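Local atomic coordinates of immunity protein (Neisseria meningitidis, PDB entry 4Q7O), a protein that probably protects its own cell from a contact-dependent growth-inhibition toxin, most likely by binding and neutralising the toxin domain. Residues K15-H21 and L106-Y110; F44-T48 and I132-Y136; G57-I63 and S86-G92; V75-I81 and E99-P103. Residues are numbered along the deposited sequence.

Interaction 1: K15-H21 and L106-Y110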
loop_
_atom_site.group_PDB
_atom_site.type_symbol
_atom_site.label_atom_id
_atom_site.label_comp_id
_atom_site.label_asym_id
_atom_site.label_seq_id
_atom_site.Cartn_x
_atom_site.Cartn_y
_atom_site.Cartn_z
ATOM N N LYS B 15 -3.016 -10.123 -2.708
ATOM C CA LYS B 15 -4.455 -10.005 -2.882
ATOM C C LYS B 15 -4.902 -8.553 -2.863
ATOM O O LYS B 15 -5.642 -8.114 -3.736
ATOM C CB LYS B 15 -5.213 -10.811 -1.825
ATOM C CG LYS B 15 -6.690 -10.980 -2.129
ATOM C CD LYS B 15 -6.918 -12.166 -3.068
ATOM C CE LYS B 15 -6.773 -13.496 -2.337
ATOM N NZ LYS B 15 -6.924 -14.667 -3.248
ATOM N N SER B 16 -4.420 -7.791 -1.891
ATOM C CA SER B 16 -4.862 -6.414 -1.765
ATOM C C SER B 16 -4.411 -5.546 -2.949
ATOM O O SER B 16 -5.197 -4.751 -3.467
ATOM C CB SER B 16 -4.444 -5.822 -0.414
ATOM O OG SER B 16 -3.036 -5.835 -0.262
ATOM N N ILE B 17 -3.163 -5.699 -3.379
ATOM C CA ILE B 17 -2.672 -4.959 -4.536
ATOM C C ILE B 17 -3.456 -5.329 -5.791
ATOM O O ILE B 17 -3.863 -4.456 -6.561
ATOM C CB ILE B 17 -1.151 -5.166 -4.738
ATOM C CG1 ILE B 17 -0.387 -4.464 -3.614
ATOM C CG2 ILE B 17 -0.694 -4.659 -6.108
ATOM C CD1 ILE B 17 1.067 -4.868 -3.539
ATOM N N ASN B 18 -3.704 -6.616 -5.996
ATOM C CA ASN B 18 -4.466 -7.026 -7.170
ATOM C C ASN B 18 -5.914 -6.540 -7.150
ATOM O O ASN B 18 -6.546 -6.427 -8.198
ATOM C CB ASN B 18 -4.382 -8.541 -7.377
ATOM C CG ASN B 18 -3.059 -8.964 -7.978
ATOM O OD1 ASN B 18 -2.416 -8.192 -8.700
ATOM N ND2 ASN B 18 -2.640 -10.187 -7.687
ATOM N N ASN B 19 -6.427 -6.244 -5.962
ATOM C CA ASN B 19 -7.777 -5.687 -5.810
ATOM C C ASN B 19 -7.808 -4.155 -5.771
ATOM O O ASN B 19 -8.873 -3.562 -5.552
ATOM C CB ASN B 19 -8.446 -6.225 -4.539
ATOM C CG ASN B 19 -8.828 -7.699 -4.643
ATOM O OD1 ASN B 19 -8.915 -8.262 -5.739
ATOM N ND2 ASN B 19 -9.090 -8.326 -3.492
ATOM N N ASN B 20 -6.646 -3.518 -5.951
ATOM C CA ASN B 20 -6.537 -2.054 -5.901
ATOM C C ASN B 20 -6.858 -1.527 -4.497
ATOM O O ASN B 20 -7.272 -0.384 -4.321
ATOM C CB ASN B 20 -7.427 -1.393 -6.964
ATOM C CG ASN B 20 -6.916 -0.034 -7.413
ATOM O OD1 ASN B 20 -5.752 0.320 -7.205
ATOM N ND2 ASN B 20 -7.795 0.734 -8.051
ATOM N N HIS B 21 -6.652 -2.370 -3.492
ATOM C CA HIS B 21 -6.893 -1.984 -2.099
ATOM C C HIS B 21 -5.589 -1.779 -1.350
ATOM O O HIS B 21 -5.359 -2.371 -0.291
ATOM C CB HIS B 21 -7.776 -3.026 -1.413
ATOM C CG HIS B 21 -9.155 -3.087 -1.988
ATOM N ND1 HIS B 21 -9.969 -4.194 -1.869
ATOM C CD2 HIS B 21 -9.867 -2.170 -2.688
ATOM C CE1 HIS B 21 -11.118 -3.954 -2.469
ATOM N NE2 HIS B 21 -11.085 -2.731 -2.972
ATOM N N LEU B 106 -15.232 -8.866 2.875
ATOM C CA LEU B 106 -13.917 -8.736 2.258
ATOM C C LEU B 106 -12.863 -8.368 3.291
ATOM O O LEU B 106 -11.745 -8.872 3.245
ATOM C CB LEU B 106 -13.949 -7.724 1.105
ATOM C CG LEU B 106 -12.593 -7.466 0.438
ATOM C CD1 LEU B 106 -12.000 -8.733 -0.166
ATOM C CD2 LEU B 106 -12.709 -6.391 -0.620
ATOM N N ALA B 107 -13.217 -7.502 4.238
ATOM C CA ALA B 107 -12.292 -7.187 5.327
ATOM C C ALA B 107 -11.880 -8.441 6.098
ATOM O O ALA B 107 -10.696 -8.641 6.374
ATOM C CB ALA B 107 -12.889 -6.164 6.270
ATOM N N TYR B 108 -12.844 -9.290 6.440
ATOM C CA TYR B 108 -12.502 -10.540 7.117
ATOM C C TYR B 108 -11.581 -11.429 6.279
ATOM O O TYR B 108 -10.679 -12.065 6.809
ATOM C CB TYR B 108 -13.755 -11.306 7.538
ATOM C CG TYR B 108 -14.238 -10.925 8.913
ATOM C CD1 TYR B 108 -13.687 -11.509 10.053
ATOM C CD2 TYR B 108 -15.235 -9.984 9.082
ATOM C CE1 TYR B 108 -14.126 -11.163 11.320
ATOM C CE2 TYR B 108 -15.686 -9.635 10.351
ATOM C CZ TYR B 108 -15.127 -10.226 11.462
ATOM O OH TYR B 108 -15.566 -9.871 12.718
ATOM N N HIS B 109 -11.828 -11.471 4.976
ATOM C CA HIS B 109 -10.968 -12.166 4.020
ATOM C C HIS B 109 -9.535 -11.641 4.143
ATOM O O HIS B 109 -8.591 -12.416 4.311
ATOM C CB HIS B 109 -11.552 -11.938 2.619
ATOM C CG HIS B 109 -10.767 -12.528 1.488
ATOM N ND1 HIS B 109 -10.692 -13.885 1.257
ATOM C CD2 HIS B 109 -10.100 -11.936 0.470
ATOM C CE1 HIS B 109 -9.978 -14.105 0.166
ATOM N NE2 HIS B 109 -9.609 -12.939 -0.333
ATOM N N TYR B 110 -9.371 -10.324 4.099
ATOM C CA TYR B 110 -8.039 -9.742 4.254
ATOM C C TYR B 110 -7.415 -10.034 5.613
ATOM O O TYR B 110 -6.232 -10.345 5.695
ATOM C CB TYR B 110 -8.081 -8.234 4.042
ATOM C CG TYR B 110 -8.244 -7.784 2.609
ATOM C CD1 TYR B 110 -7.548 -8.402 1.575
ATOM C CD2 TYR B 110 -9.080 -6.714 2.294
ATOM C CE1 TYR B 110 -7.679 -7.973 0.269
ATOM C CE2 TYR B 110 -9.218 -6.275 0.981
ATOM C CZ TYR B 110 -8.521 -6.912 -0.025
ATOM O OH TYR B 110 -8.645 -6.484 -1.322
#
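A single tyrosine can tie a helix end to the flank of another helix, and Tyr110, with 91 Å² covered, does so here. Its CA-to-CB bond runs sideways, yet the ring extends far enough to set its hydroxyl in the turn that follows helix 10-18. There Tyr110 OH accepts a hydrogen bond from Asn19 ND2 at 2.9 Å and shares another with His21 ND1 at 2.7 Å, so two polar side chains of the turn converge on one oxygen. The His21 and Tyr110 rings meet rim to rim, nearly perpendicular, while His21 CE1 rests 3.4 Å from Leu106 CD2, one turn earlier on the second helix. Lys15, the second most covered residue, lies along the exposed margin: its CG is 4.0 Å from Tyr110 CE1, and its CE is 3.5 Å from His109 NE2, at the edge of the imidazole. Next to Lys15, Ser16 brings its CA to 3.8 Å from Tyr110 CE1, whereas Ser16 OG is bonded back to Leu12 O within its own helix. The turn owes its shape to Asn20, whose positive phi accompanies the bonds from His21 N to Ser16 O (2.8 Å) and from Asn20 N to Ile17 O (3.0 Å). These define a Schellman motif, the classic C-terminal helix cap, here docked by its flanking side chains onto helix 104-121.

Interaction 2: F44-T48 and I132-Y136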
loop_
_atom_site.group_PDB
_atom_site.type_symbol
_atom_site.label_atom_id
_atom_site.label_comp_id
_atom_site.label_asym_id
_atom_site.label_seq_id
_atom_site.Cartn_x
_atom_site.Cartn_y
_atom_site.Cartn_z
ATOM N N PHE B 44 -5.906 -7.379 15.162
ATOM C CA PHE B 44 -6.572 -8.534 14.561
ATOM C C PHE B 44 -7.880 -8.882 15.278
ATOM O O PHE B 44 -8.846 -9.300 14.646
ATOM C CB PHE B 44 -5.662 -9.772 14.557
ATOM C CG PHE B 44 -4.587 -9.748 13.500
ATOM C CD1 PHE B 44 -4.917 -9.622 12.159
ATOM C CD2 PHE B 44 -3.253 -9.931 13.846
ATOM C CE1 PHE B 44 -3.930 -9.632 11.187
ATOM C CE2 PHE B 44 -2.261 -9.947 12.882
ATOM C CZ PHE B 44 -2.600 -9.790 11.551
ATOM N N LYS B 45 -7.903 -8.708 16.597
ATOM C CA LYS B 45 -9.060 -9.110 17.402
ATOM C C LYS B 45 -10.242 -8.155 17.334
ATOM O O LYS B 45 -11.400 -8.587 17.345
ATOM C CB LYS B 45 -8.662 -9.243 18.873
ATOM C CG LYS B 45 -7.855 -10.465 19.185
ATOM C CD LYS B 45 -7.712 -10.621 20.677
ATOM C CE LYS B 45 -6.282 -10.435 21.103
ATOM N NZ LYS B 45 -6.140 -10.550 22.581
ATOM N N ASN B 46 -9.951 -6.859 17.291
ATOM C CA ASN B 46 -10.984 -5.846 17.497
ATOM C C ASN B 46 -12.066 -5.858 16.431
ATOM O O ASN B 46 -13.188 -5.439 16.683
ATOM C CB ASN B 46 -10.375 -4.446 17.597
ATOM C CG ASN B 46 -9.868 -4.120 18.985
ATOM O OD1 ASN B 46 -9.683 -5.001 19.825
ATOM N ND2 ASN B 46 -9.628 -2.837 19.228
ATOM N N ILE B 47 -11.733 -6.341 15.241
ATOM C CA ILE B 47 -12.719 -6.400 14.171
ATOM C C ILE B 47 -13.923 -7.273 14.568
ATOM O O ILE B 47 -15.049 -7.004 14.160
ATOM C CB ILE B 47 -12.091 -6.852 12.829
ATOM C CG1 ILE B 47 -13.008 -6.492 11.651
ATOM C CG2 ILE B 47 -11.718 -8.348 12.859
ATOM C CD1 ILE B 47 -12.319 -6.574 10.301
ATOM N N THR B 48 -13.688 -8.284 15.405
ATOM C CA THR B 48 -14.753 -9.191 15.844
ATOM C C THR B 48 -15.506 -8.684 17.066
ATOM O O THR B 48 -16.614 -9.141 17.354
ATOM C CB THR B 48 -14.196 -10.582 16.213
ATOM O OG1 THR B 48 -13.486 -10.501 17.456
ATOM C CG2 THR B 48 -13.271 -11.104 15.129
ATOM N N ILE B 132 -7.686 -16.559 17.177
ATOM C CA ILE B 132 -8.315 -15.413 16.543
ATOM C C ILE B 132 -8.956 -15.811 15.212
ATOM O O ILE B 132 -10.067 -15.370 14.899
ATOM C CB ILE B 132 -7.318 -14.254 16.369
ATOM C CG1 ILE B 132 -6.834 -13.783 17.744
ATOM C CG2 ILE B 132 -7.959 -13.095 15.593
ATOM C CD1 ILE B 132 -5.631 -12.873 17.693
ATOM N N GLN B 133 -8.272 -16.653 14.438
ATOM C CA GLN B 133 -8.869 -17.215 13.225
ATOM C C GLN B 133 -10.142 -18.013 13.506
ATOM O O GLN B 133 -11.065 -18.016 12.697
ATOM C CB GLN B 133 -7.870 -18.104 12.489
ATOM C CG GLN B 133 -6.903 -17.336 11.619
ATOM C CD GLN B 133 -5.976 -18.251 10.844
ATOM O OE1 GLN B 133 -5.590 -19.314 11.329
ATOM N NE2 GLN B 133 -5.621 -17.848 9.626
ATOM N N LYS B 134 -10.178 -18.702 14.641
ATOM C CA LYS B 134 -11.368 -19.442 15.049
ATOM C C LYS B 134 -12.521 -18.474 15.252
ATOM O O LYS B 134 -13.651 -18.737 14.835
ATOM C CB LYS B 134 -11.098 -20.206 16.347
ATOM C CG LYS B 134 -12.299 -20.972 16.882
ATOM C CD LYS B 134 -12.048 -21.495 18.292
ATOM C CE LYS B 134 -10.585 -21.845 18.500
ATOM N NZ LYS B 134 -10.232 -21.981 19.939
ATOM N N THR B 135 -12.226 -17.342 15.886
ATOM C CA THR B 135 -13.235 -16.308 16.095
ATOM C C THR B 135 -13.751 -15.755 14.763
ATOM O O THR B 135 -14.944 -15.491 14.624
ATOM C CB THR B 135 -12.720 -15.166 16.994
ATOM O OG1 THR B 135 -12.240 -15.706 18.234
ATOM C CG2 THR B 135 -13.833 -14.176 17.294
ATOM N N TYR B 136 -12.860 -15.598 13.785
ATOM C CA TYR B 136 -13.266 -15.144 12.452
ATOM C C TYR B 136 -14.274 -16.121 11.851
ATOM O O TYR B 136 -15.288 -15.714 11.292
ATOM C CB TYR B 136 -12.067 -15.013 11.497
ATOM C CG TYR B 136 -11.055 -13.913 11.803
ATOM C CD1 TYR B 136 -11.305 -12.936 12.761
ATOM C CD2 TYR B 136 -9.838 -13.859 11.116
ATOM C CE1 TYR B 136 -10.374 -11.940 13.031
ATOM C CE2 TYR B 136 -8.897 -12.877 11.387
ATOM C CZ TYR B 136 -9.177 -11.912 12.335
ATOM O OH TYR B 136 -8.253 -10.928 12.608
#
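Residues 44-48 and 132-136 are joined by one hydrogen bond and a set of van der Waals contacts. The polar link is the hydrogen bond from Tyr136 OH to the backbone Phe44 O, 2.7 Å long. The CA-to-CB bond of Tyr136 points sideways, and the ring carries the hydroxyl across to a carbonyl near the end of helix 37-46. A second polar bond, internal to 44-48, joins Thr48 OG1 to Lys45 O at 2.8 Å and holds the threonine side chain against the last turn. Van der Waals contacts make up the rest. Ile132 lies against the aliphatic part of Lys45, with Ile132 CD1 3.6 Å from Lys45 CG, and its CG2 is 4.2 Å from Phe44 CB. Two methyls approach the tyrosine: Thr48 CG2 lies at the ring edge, 3.6 Å from Tyr136 CD1, and Ile47 CG2 is 3.8 Å from Tyr136 CE1. Farther out, the methyl Thr135 CG2 is 3.7 Å from the hydroxyl oxygen Thr48 OG1. Helix 104-121 borders both partners, since Phe44 rests on Ile115 and Tyr136 meets Tyr108 edge-to-face. Ile47 touches Tyr60 of strand 58-62, so the pair bridges the C-terminal helix and the sheet.

Interaction 3: G57-I63 and S86-G92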
loop_
_atom_site.group_PDB
_atom_site.type_symbol
_atom_site.label_atom_id
_atom_site.label_comp_id
_atom_site.label_asym_id
_atom_site.label_seq_id
_atom_site.Cartn_x
_atom_site.Cartn_y
_atom_site.Cartn_z
ATOM N N GLY B 57 -1.715 7.142 12.472
ATOM C CA GLY B 57 -1.470 6.823 11.075
ATOM C C GLY B 57 -2.172 5.597 10.514
ATOM O O GLY B 57 -1.910 5.218 9.373
ATOM N N ALA B 58 -3.052 4.968 11.293
ATOM C CA ALA B 58 -3.784 3.800 10.801
ATOM C C ALA B 58 -4.994 3.493 11.660
ATOM O O ALA B 58 -4.887 3.417 12.877
ATOM C CB ALA B 58 -2.873 2.582 10.741
ATOM N N GLN B 59 -6.140 3.277 11.027
ATOM C CA GLN B 59 -7.332 2.910 11.776
ATOM C C GLN B 59 -8.351 2.198 10.907
ATOM O O GLN B 59 -8.334 2.310 9.678
ATOM C CB GLN B 59 -7.990 4.151 12.387
ATOM C CG GLN B 59 -8.582 5.085 11.339
ATOM C CD GLN B 59 -9.414 6.205 11.936
ATOM O OE1 GLN B 59 -9.940 6.082 13.045
ATOM N NE2 GLN B 59 -9.544 7.301 11.199
ATOM N N TYR B 60 -9.253 1.477 11.564
ATOM C CA TYR B 60 -10.482 1.025 10.921
ATOM C C TYR B 60 -11.665 1.221 11.846
ATOM O O TYR B 60 -11.519 1.277 13.072
ATOM C CB TYR B 60 -10.408 -0.434 10.430
ATOM C CG TYR B 60 -10.213 -1.478 11.520
ATOM C CD1 TYR B 60 -11.267 -1.871 12.350
ATOM C CD2 TYR B 60 -8.974 -2.087 11.708
ATOM C CE1 TYR B 60 -11.086 -2.826 13.352
ATOM C CE2 TYR B 60 -8.779 -3.047 12.699
ATOM C CZ TYR B 60 -9.841 -3.411 13.519
ATOM O OH TYR B 60 -9.674 -4.361 14.507
ATOM N N GLU B 61 -12.846 1.299 11.249
ATOM C CA GLU B 61 -14.075 1.390 12.007
ATOM C C GLU B 61 -15.187 0.820 11.146
ATOM O O GLU B 61 -15.372 1.253 10.005
ATOM C CB GLU B 61 -14.356 2.851 12.359
ATOM C CG GLU B 61 -15.541 3.099 13.262
ATOM C CD GLU B 61 -15.790 4.585 13.451
ATOM O OE1 GLU B 61 -15.181 5.385 12.706
ATOM O OE2 GLU B 61 -16.584 4.951 14.342
ATOM N N LYS B 62 -15.907 -0.167 11.666
ATOM C CA LYS B 62 -17.121 -0.611 10.998
ATOM C C LYS B 62 -18.067 0.576 10.864
ATOM O O LYS B 62 -18.181 1.402 11.776
ATOM C CB LYS B 62 -17.795 -1.728 11.786
ATOM C CG LYS B 62 -17.036 -3.036 11.743
ATOM C CD LYS B 62 -17.796 -4.137 12.453
ATOM C CE LYS B 62 -17.077 -5.470 12.318
ATOM N NZ LYS B 62 -17.765 -6.570 13.052
ATOM N N ILE B 63 -18.745 0.663 9.723
ATOM C CA ILE B 63 -19.597 1.805 9.446
ATOM C C ILE B 63 -20.997 1.554 9.971
ATOM O O ILE B 63 -21.640 0.566 9.604
ATOM C CB ILE B 63 -19.629 2.110 7.941
ATOM C CG1 ILE B 63 -18.244 2.596 7.491
ATOM C CG2 ILE B 63 -20.697 3.152 7.619
ATOM C CD1 ILE B 63 -18.092 2.735 6.004
ATOM N N SER B 86 -20.400 -2.618 5.901
ATOM C CA SER B 86 -19.124 -2.147 5.391
ATOM C C SER B 86 -18.226 -1.604 6.492
ATOM O O SER B 86 -18.655 -1.378 7.621
ATOM C CB SER B 86 -19.336 -1.084 4.309
ATOM O OG SER B 86 -20.009 -1.628 3.180
ATOM N N ILE B 87 -16.973 -1.374 6.140
ATOM C CA ILE B 87 -15.978 -0.941 7.099
ATOM C C ILE B 87 -15.028 0.061 6.455
ATOM O O ILE B 87 -14.663 -0.064 5.284
ATOM C CB ILE B 87 -15.246 -2.167 7.694
ATOM C CG1 ILE B 87 -14.125 -1.750 8.652
ATOM C CG2 ILE B 87 -14.746 -3.099 6.577
ATOM C CD1 ILE B 87 -13.613 -2.901 9.491
ATOM N N TYR B 88 -14.668 1.073 7.234
ATOM C CA TYR B 88 -13.794 2.154 6.807
ATOM C C TYR B 88 -12.373 1.926 7.289
ATOM O O TYR B 88 -12.164 1.606 8.450
ATOM C CB TYR B 88 -14.339 3.458 7.386
ATOM C CG TYR B 88 -13.440 4.664 7.288
ATOM C CD1 TYR B 88 -13.430 5.465 6.151
ATOM C CD2 TYR B 88 -12.653 5.044 8.363
ATOM C CE1 TYR B 88 -12.632 6.599 6.080
ATOM C CE2 TYR B 88 -11.858 6.168 8.302
ATOM C CZ TYR B 88 -11.847 6.939 7.159
ATOM O OH TYR B 88 -11.056 8.063 7.113
ATOM N N PHE B 89 -11.407 2.095 6.392
ATOM C CA PHE B 89 -9.993 2.071 6.743
ATOM C C PHE B 89 -9.344 3.381 6.361
ATOM O O PHE B 89 -9.680 3.970 5.334
ATOM C CB PHE B 89 -9.263 0.958 5.983
ATOM C CG PHE B 89 -9.572 -0.410 6.471
ATOM C CD1 PHE B 89 -10.731 -1.058 6.065
ATOM C CD2 PHE B 89 -8.690 -1.069 7.316
ATOM C CE1 PHE B 89 -11.016 -2.336 6.508
ATOM C CE2 PHE B 89 -8.968 -2.352 7.762
ATOM C CZ PHE B 89 -10.127 -2.986 7.360
ATOM N N SER B 90 -8.392 3.833 7.164
ATOM C CA SER B 90 -7.549 4.930 6.715
ATOM C C SER B 90 -6.117 4.760 7.172
ATOM O O SER B 90 -5.849 4.147 8.205
ATOM C CB SER B 90 -8.109 6.283 7.152
ATOM O OG SER B 90 -7.905 6.496 8.529
ATOM N N VAL B 91 -5.202 5.292 6.377
ATOM C CA VAL B 91 -3.801 5.358 6.762
ATOM C C VAL B 91 -3.245 6.751 6.492
ATOM O O VAL B 91 -3.749 7.482 5.636
ATOM C CB VAL B 91 -2.945 4.297 6.026
ATOM C CG1 VAL B 91 -3.342 2.901 6.462
ATOM C CG2 VAL B 91 -3.047 4.467 4.512
ATOM N N GLY B 92 -2.208 7.113 7.236
ATOM C CA GLY B 92 -1.560 8.399 7.058
ATOM C C GLY B 92 -2.084 9.483 7.981
ATOM O O GLY B 92 -2.791 9.205 8.964
HETATM O O HOH W 1 -8.910 8.780 9.158
HETATM O O HOH W 2 -22.038 -0.567 6.906
HETATM O O HOH W 3 -20.907 -2.154 9.222
#
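Side chains of an antiparallel pair alternate between the two faces of the sheet, and their rotamers decide how each face is filled. Tyr60 CB lies over the face of the Phe89 ring, 3.8 Å from the centroid, a CH-pi contact between non-hydrogen-bonded partners; the m rotamer of Phe89 turns the ring under it, while chi1 p leads the Tyr60 ring away. The extended t,t Ile87 sends its CD1 to 3.8 Å from Tyr60 CD1. Ala58, Lys62 and Val91 share this face, which is covered by helices 22-34 and 104-121. Strands 58-62 and 86-91 are the central pair of a four-stranded antiparallel sheet, paired by bonds such as Ser90 N to Gln59 O and Tyr88 N to Glu61 O, each 2.9 Å. On the other face, p rotamers of Gln59 and Ser90 place Gln59 CG 3.2 Å from Ser90 OG. One water lies 2.6 Å from Gln59 NE2, 2.6 Å from Ser90 OG and 3.0 Å from Tyr88 OH; Tyr88, at chi1 t, also bonds through its hydroxyl to Glu99. Ile63 CG1 packs 4.0 Å from Tyr88 CB. At the other end Gly92 N donates to Gly57 O at 2.9 Å, where both glycines have positive phi.

Interaction 4: V75-I81 and E99-P103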
loop_
_atom_site.group_PDB
_atom_site.type_symbol
_atom_site.label_atom_id
_atom_site.label_comp_id
_atom_site.label_asym_id
_atom_site.label_seq_id
_atom_site.Cartn_x
_atom_site.Cartn_y
_atom_site.Cartn_z
ATOM N N VAL B 75 -14.976 9.023 -0.350
ATOM C CA VAL B 75 -14.061 7.915 -0.104
ATOM C C VAL B 75 -14.263 6.785 -1.126
ATOM O O VAL B 75 -15.408 6.434 -1.448
ATOM C CB VAL B 75 -14.258 7.365 1.325
ATOM C CG1 VAL B 75 -13.380 6.134 1.574
ATOM C CG2 VAL B 75 -13.984 8.459 2.356
ATOM N N ASN B 76 -13.160 6.220 -1.626
ATOM C CA ASN B 76 -13.209 5.034 -2.476
ATOM C C ASN B 76 -13.957 3.922 -1.760
ATOM O O ASN B 76 -13.569 3.535 -0.668
ATOM C CB ASN B 76 -11.799 4.503 -2.757
ATOM C CG ASN B 76 -10.924 5.471 -3.518
ATOM O OD1 ASN B 76 -11.404 6.375 -4.198
ATOM N ND2 ASN B 76 -9.613 5.261 -3.424
ATOM N N GLY B 77 -15.017 3.400 -2.366
ATOM C CA GLY B 77 -15.769 2.333 -1.736
ATOM C C GLY B 77 -17.044 2.798 -1.056
ATOM O O GLY B 77 -17.780 1.982 -0.506
ATOM N N PHE B 78 -17.317 4.100 -1.099
ATOM C CA PHE B 78 -18.559 4.627 -0.534
ATOM C C PHE B 78 -19.787 3.830 -0.976
ATOM O O PHE B 78 -20.699 3.570 -0.187
ATOM C CB PHE B 78 -18.741 6.097 -0.910
ATOM C CG PHE B 78 -20.056 6.669 -0.475
ATOM C CD1 PHE B 78 -20.276 6.970 0.861
ATOM C CD2 PHE B 78 -21.070 6.908 -1.394
ATOM C CE1 PHE B 78 -21.480 7.503 1.270
ATOM C CE2 PHE B 78 -22.275 7.435 -0.982
ATOM C CZ PHE B 78 -22.479 7.730 0.349
ATOM N N GLU B 79 -19.796 3.420 -2.236
ATOM C CA GLU B 79 -20.953 2.723 -2.789
ATOM C C GLU B 79 -21.280 1.379 -2.118
ATOM O O GLU B 79 -22.400 0.871 -2.262
ATOM C CB GLU B 79 -20.817 2.577 -4.309
ATOM C CG GLU B 79 -20.871 3.915 -5.046
ATOM C CD GLU B 79 -20.884 3.768 -6.557
ATOM O OE1 GLU B 79 -20.994 4.801 -7.251
ATOM O OE2 GLU B 79 -20.777 2.624 -7.051
ATOM N N TYR B 80 -20.325 0.811 -1.378
ATOM C CA TYR B 80 -20.596 -0.435 -0.666
ATOM C C TYR B 80 -21.590 -0.258 0.472
ATOM O O TYR B 80 -22.301 -1.201 0.812
ATOM C CB TYR B 80 -19.313 -1.065 -0.108
ATOM C CG TYR B 80 -18.358 -1.603 -1.151
ATOM C CD1 TYR B 80 -18.746 -2.614 -2.026
ATOM C CD2 TYR B 80 -17.062 -1.120 -1.242
ATOM C CE1 TYR B 80 -17.880 -3.113 -2.983
ATOM C CE2 TYR B 80 -16.176 -1.625 -2.190
ATOM C CZ TYR B 80 -16.595 -2.617 -3.058
ATOM O OH TYR B 80 -15.732 -3.119 -3.997
ATOM N N ILE B 81 -21.631 0.932 1.070
ATOM C CA ILE B 81 -22.402 1.111 2.303
ATOM C C ILE B 81 -23.877 0.766 2.102
ATOM O O ILE B 81 -24.479 0.073 2.925
ATOM C CB ILE B 81 -22.257 2.538 2.893
ATOM C CG1 ILE B 81 -20.789 2.852 3.194
ATOM C CG2 ILE B 81 -23.089 2.668 4.155
ATOM C CD1 ILE B 81 -20.535 4.304 3.559
ATOM N N GLU B 99 -7.896 6.829 2.297
ATOM C CA GLU B 99 -9.080 6.156 2.831
ATOM C C GLU B 99 -9.629 5.088 1.900
ATOM O O GLU B 99 -9.517 5.189 0.682
ATOM C CB GLU B 99 -10.181 7.181 3.095
ATOM C CG GLU B 99 -9.785 8.287 4.050
ATOM C CD GLU B 99 -10.762 9.445 4.028
ATOM O OE1 GLU B 99 -10.831 10.143 2.997
ATOM O OE2 GLU B 99 -11.472 9.645 5.035
ATOM N N LEU B 100 -10.262 4.078 2.483
ATOM C CA LEU B 100 -10.888 3.014 1.714
ATOM C C LEU B 100 -12.054 2.435 2.484
ATOM O O LEU B 100 -11.955 2.200 3.683
ATOM C CB LEU B 100 -9.871 1.906 1.433
ATOM C CG LEU B 100 -10.372 0.630 0.749
ATOM C CD1 LEU B 100 -10.820 0.908 -0.668
ATOM C CD2 LEU B 100 -9.296 -0.449 0.752
ATOM N N ILE B 101 -13.152 2.188 1.782
ATOM C CA ILE B 101 -14.278 1.461 2.353
ATOM C C ILE B 101 -14.470 0.158 1.587
ATOM O O ILE B 101 -14.432 0.147 0.357
ATOM C CB ILE B 101 -15.558 2.304 2.308
ATOM C CG1 ILE B 101 -15.421 3.508 3.251
ATOM C CG2 ILE B 101 -16.769 1.460 2.656
ATOM C CD1 ILE B 101 -16.441 4.617 2.997
ATOM N N ILE B 102 -14.650 -0.942 2.315
ATOM C CA ILE B 102 -14.921 -2.241 1.705
ATOM C C ILE B 102 -16.011 -2.978 2.490
ATOM O O ILE B 102 -16.286 -2.633 3.636
ATOM C CB ILE B 102 -13.644 -3.118 1.626
ATOM C CG1 ILE B 102 -12.963 -3.229 2.996
ATOM C CG2 ILE B 102 -12.687 -2.575 0.580
ATOM C CD1 ILE B 102 -11.777 -4.202 3.011
ATOM N N PRO B 103 -16.635 -3.996 1.880
ATOM C CA PRO B 103 -17.573 -4.799 2.673
ATOM C C PRO B 103 -16.861 -5.515 3.817
ATOM O O PRO B 103 -15.699 -5.903 3.679
ATOM C CB PRO B 103 -18.089 -5.834 1.664
ATOM C CG PRO B 103 -17.861 -5.207 0.315
ATOM C CD PRO B 103 -16.574 -4.442 0.474
HETATM O O HOH W 4 -8.313 3.801 -1.498
HETATM O O HOH W 5 -10.660 7.270 -0.812
#
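A type II beta turn, Val75 to Phe78, docks here on strand 98-103, an outermost strand of the chain's antiparallel sheet. Val75 begins it, its CG1 3.7 Å from Ile101 CD1. Asn76 follows with the one direct hydrogen bond of the contact, Ile101 N to Asn76 O at 2.8 Å. Two waters reinforce it, one linking Asn76 ND2 and the other Asn76 N to Glu99 O. Gly77 brings its CA nearest, 4.4 Å from Ile101 CA and 3.3 Å from Ile101 O in a CA-H...O contact; a CB there would clash with that oxygen, and at these backbone angles it would also collide with the preceding carbonyl oxygen, so glycine suits the position on both counts. Phe78 points away, although its CA lies 4.1 Å from Ile101 CD1. Tyr80 turns back toward the strand, with CD2 3.3 Å from Ile101 O, and its ring receives Pro103 over its face in a CH-pi contact, Pro103 CD lying 3.6 Å from the ring centroid. Last, Ile81 adds to the apolar contacts of Ile101, its CD1 4.1 Å from Ile101 CD1.

The four contacts illustrate how one sheet organises the elements around it. Interactions 3 and 4, with centres about 10 Å apart, are joined by strand pairing, Phe89 N lying 2.8 Å from Leu100 O, and by Tyr88 OH, 2.6 Å from Glu99 OE2. Interaction 1 meets interaction 4 where His21 CB packs 3.7 Å from Leu100 CD2, and both border the second subunit. Helix 104-121 also carries Ala107, whose CB is 3.6 Å from Ile87 CG2 in interaction 3. Interaction 2 reaches the sheet through Ile47 O, 3.0 Å from Lys62 NZ, but stays clear of interaction 4, their nearest atoms being about 7 Å apart. Near interaction 3, a formic acid molecule, probably from the crystallisation liquor, lies about 3 Å from the Glu61 side chain.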